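Local coordinates for protein putative enoyl-CoA hydratase (Streptomyces coelicolor A3, PDB 3G64) that probably acts on acyl-CoA thioesters as an enoyl-CoA hydratase of the crotonase family, at residues His263-Thr267 with Glu268-Pro272. Residues are numbered along the deposited sequence; the frame is centred on the assembly and turned at random.
Sequences HAAFT and EKRPP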
ATOM      1  N   HIS A 263      30.877   6.882 -13.391  1.00 32.69           N
ATOM      2  CA  HIS A 263      31.652   5.971 -14.215  1.00 36.12           C
ATOM      3  C   HIS A 263      33.155   6.335 -14.242  1.00 40.36           C
ATOM      4  O   HIS A 263      34.014   5.451 -14.181  1.00 41.49           O
ATOM      5  CB  HIS A 263      31.094   5.928 -15.632  1.00 37.42           C
ATOM      6  CG  HIS A 263      31.757   4.909 -16.494  1.00 44.66           C
ATOM      7  ND1 HIS A 263      32.748   5.230 -17.402  1.00 45.26           N
ATOM      8  CD2 HIS A 263      31.607   3.565 -16.561  1.00 45.77           C
ATOM      9  CE1 HIS A 263      33.165   4.132 -17.995  1.00 48.01           C
ATOM     10  NE2 HIS A 263      32.490   3.105 -17.503  1.00 48.82           N
ATOM     11  N   ALA A 264      33.454   7.627 -14.344  1.00 37.72           N
ATOM     12  CA  ALA A 264      34.831   8.089 -14.300  1.00 39.77           C
ATOM     13  C   ALA A 264      35.480   7.687 -12.974  1.00 41.52           C
ATOM     14  O   ALA A 264      36.611   7.196 -12.965  1.00 37.14           O
ATOM     15  CB  ALA A 264      34.895   9.589 -14.500  1.00 37.27           C
ATOM     16  N   ALA A 265      34.757   7.872 -11.864  1.00 36.34           N
ATOM     17  CA  ALA A 265      35.288   7.549 -10.534  1.00 36.54           C
ATOM     18  C   ALA A 265      35.434   6.053 -10.347  1.00 40.09           C
ATOM     19  O   ALA A 265      36.416   5.575  -9.750  1.00 38.19           O
ATOM     20  CB  ALA A 265      34.416   8.114  -9.443  1.00 32.01           C
ATOM     21  N   PHE A 266      34.459   5.313 -10.862  1.00 39.08           N
ATOM     22  CA  PHE A 266      34.524   3.872 -10.799  1.00 39.80           C
ATOM     23  C   PHE A 266      35.787   3.386 -11.514  1.00 41.78           C
ATOM     24  O   PHE A 266      36.561   2.603 -10.955  1.00 46.61           O
ATOM     25  CB  PHE A 266      33.305   3.241 -11.453  1.00 42.16           C
ATOM     26  CG  PHE A 266      33.320   1.740 -11.427  1.00 50.91           C
ATOM     27  CD1 PHE A 266      32.992   1.055 -10.270  1.00 51.50           C
ATOM     28  CD2 PHE A 266      33.682   1.014 -12.557  1.00 56.03           C
ATOM     29  CE1 PHE A 266      33.005  -0.326 -10.244  1.00 53.28           C
ATOM     30  CE2 PHE A 266      33.702  -0.371 -12.537  1.00 56.23           C
ATOM     31  CZ  PHE A 266      33.358  -1.040 -11.378  1.00 55.38           C
ATOM     32  N   THR A 267      35.990   3.841 -12.747  1.00 37.61           N
ATOM     33  CA  THR A 267      37.140   3.391 -13.538  1.00 37.76           C
ATOM     34  C   THR A 267      38.496   3.839 -12.980  1.00 39.30           C
ATOM     35  O   THR A 267      39.510   3.191 -13.220  1.00 46.06           O
ATOM     36  CB  THR A 267      37.044   3.824 -15.018  1.00 39.49           C
ATOM     37  OG1 THR A 267      36.972   5.248 -15.097  1.00 43.23           O
ATOM     38  CG2 THR A 267      35.845   3.204 -15.684  1.00 33.72           C
ATOM     39  N   GLU A 268      38.505   4.949 -12.256  1.00 36.49           N
ATOM     40  CA  GLU A 268      39.716   5.500 -11.679  1.00 40.02           C
ATOM     41  C   GLU A 268      39.871   5.077 -10.215  1.00 45.28           C
ATOM     42  O   GLU A 268      40.738   5.590  -9.500  1.00 44.90           O
ATOM     43  CB  GLU A 268      39.732   7.030 -11.828  1.00 39.15           C
ATOM     44  CG  GLU A 268      39.776   7.486 -13.288  1.00 40.59           C
ATOM     45  CD  GLU A 268      39.561   8.986 -13.498  1.00 44.78           C
ATOM     46  OE1 GLU A 268      39.550   9.762 -12.511  1.00 44.03           O
ATOM     47  OE2 GLU A 268      39.397   9.387 -14.673  1.00 46.97           O
ATOM     48  N   LYS A 269      39.034   4.135  -9.780  1.00 42.86           N
ATOM     49  CA  LYS A 269      39.063   3.628  -8.399  1.00 43.26           C
ATOM     50  C   LYS A 269      39.152   4.724  -7.323  1.00 43.37           C
ATOM     51  O   LYS A 269      40.017   4.679  -6.450  1.00 42.93           O
ATOM     52  CB  LYS A 269      40.212   2.599  -8.231  1.00 50.71           C
ATOM     53  CG  LYS A 269      40.052   1.349  -9.121  1.00 55.51           C
ATOM     54  CD  LYS A 269      41.220   0.394  -9.003  1.00 64.96           C
ATOM     55  CE  LYS A 269      41.431  -0.059  -7.556  1.00 71.16           C
ATOM     56  NZ  LYS A 269      42.802  -0.590  -7.307  1.00 73.43           N
ATOM     57  N   ARG A 270      38.257   5.706  -7.384  1.00 43.02           N
ATOM     58  CA  ARG A 270      38.257   6.813  -6.423  1.00 40.98           C
ATOM     59  C   ARG A 270      36.815   7.193  -6.071  1.00 42.51           C
ATOM     60  O   ARG A 270      35.878   6.759  -6.736  1.00 43.15           O
ATOM     61  CB  ARG A 270      38.970   8.029  -7.013  1.00 34.44           C
ATOM     62  CG  ARG A 270      38.442   8.429  -8.399  1.00 38.49           C
ATOM     63  CD  ARG A 270      38.891   9.816  -8.791  1.00 38.31           C
ATOM     64  NE  ARG A 270      38.306  10.272 -10.049  1.00 39.03           N
ATOM     65  CZ  ARG A 270      37.092  10.813 -10.138  1.00 34.87           C
ATOM     66  NH1 ARG A 270      36.358  10.964  -9.040  1.00 35.18           N
ATOM     67  NH2 ARG A 270      36.632  11.226 -11.298  1.00 33.36           N
ATOM     68  N   PRO A 271      36.637   8.008  -5.024  1.00 43.50           N
ATOM     69  CA  PRO A 271      35.296   8.481  -4.650  1.00 37.57           C
ATOM     70  C   PRO A 271      34.727   9.432  -5.695  1.00 40.70           C
ATOM     71  O   PRO A 271      35.471  10.249  -6.234  1.00 41.31           O
ATOM     72  CB  PRO A 271      35.550   9.251  -3.354  1.00 37.41           C
ATOM     73  CG  PRO A 271      36.862   8.734  -2.841  1.00 41.89           C
ATOM     74  CD  PRO A 271      37.665   8.424  -4.054  1.00 44.35           C
ATOM     75  N   PRO A 272      33.418   9.337  -5.982  1.00 38.52           N
ATOM     76  CA  PRO A 272      32.859  10.290  -6.950  1.00 37.49           C
ATOM     77  C   PRO A 272      32.715  11.630  -6.274  1.00 37.38           C
ATOM     78  O   PRO A 272      32.499  11.663  -5.078  1.00 38.96           O
ATOM     79  CB  PRO A 272      31.474   9.720  -7.266  1.00 38.21           C
ATOM     80  CG  PRO A 272      31.369   8.415  -6.546  1.00 44.60           C
ATOM     81  CD  PRO A 272      32.407   8.411  -5.456  1.00 40.51           C
TER
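The carbonyl oxygen of Ala265 receives two backbone N-H groups from the chain that leaves the helix: Arg270 N, in an almost straight bond of 3.0 Å to Ala265 O (N-H...O 171°), and Glu268 N, only weakly. Glu268 N leans more on Ala264 O, 3.0 Å away. Lys269 N reaches Phe266 O at 3.1 Å. With Lys269 at positive phi (46°), the Arg270 N to Ala265 O and Lys269 N to Phe266 O pair makes a Schellman motif, which ends helix 257-267 at the surface and folds the chain back beside its last turn. CG of Arg270, set between its backbone N and carbonyl carbon (chi1 52°), starts a chain extended to NE that lays one guanidinium face over Ala265, whose CA lies 3.7 Å above its plane. At the guanidinium edge, Arg270 NE forms a salt bridge to Glu268 OE1 (2.8 Å), in the guanidinium plane, though out of the carboxylate plane, on the anti side of OE1; NH1 has a second one with Glu261, one turn before Ala265 on the same helix. A leucine in place of Arg270 would probably leave both glutamates without this counter-charge and Glu268 freer to swing. Beyond the turn, Pro272 CB packs on Ala265 CB at 4.0 Å, while Phe266 and His263 pack against Val80 and Leu88 of a neighbouring subunit.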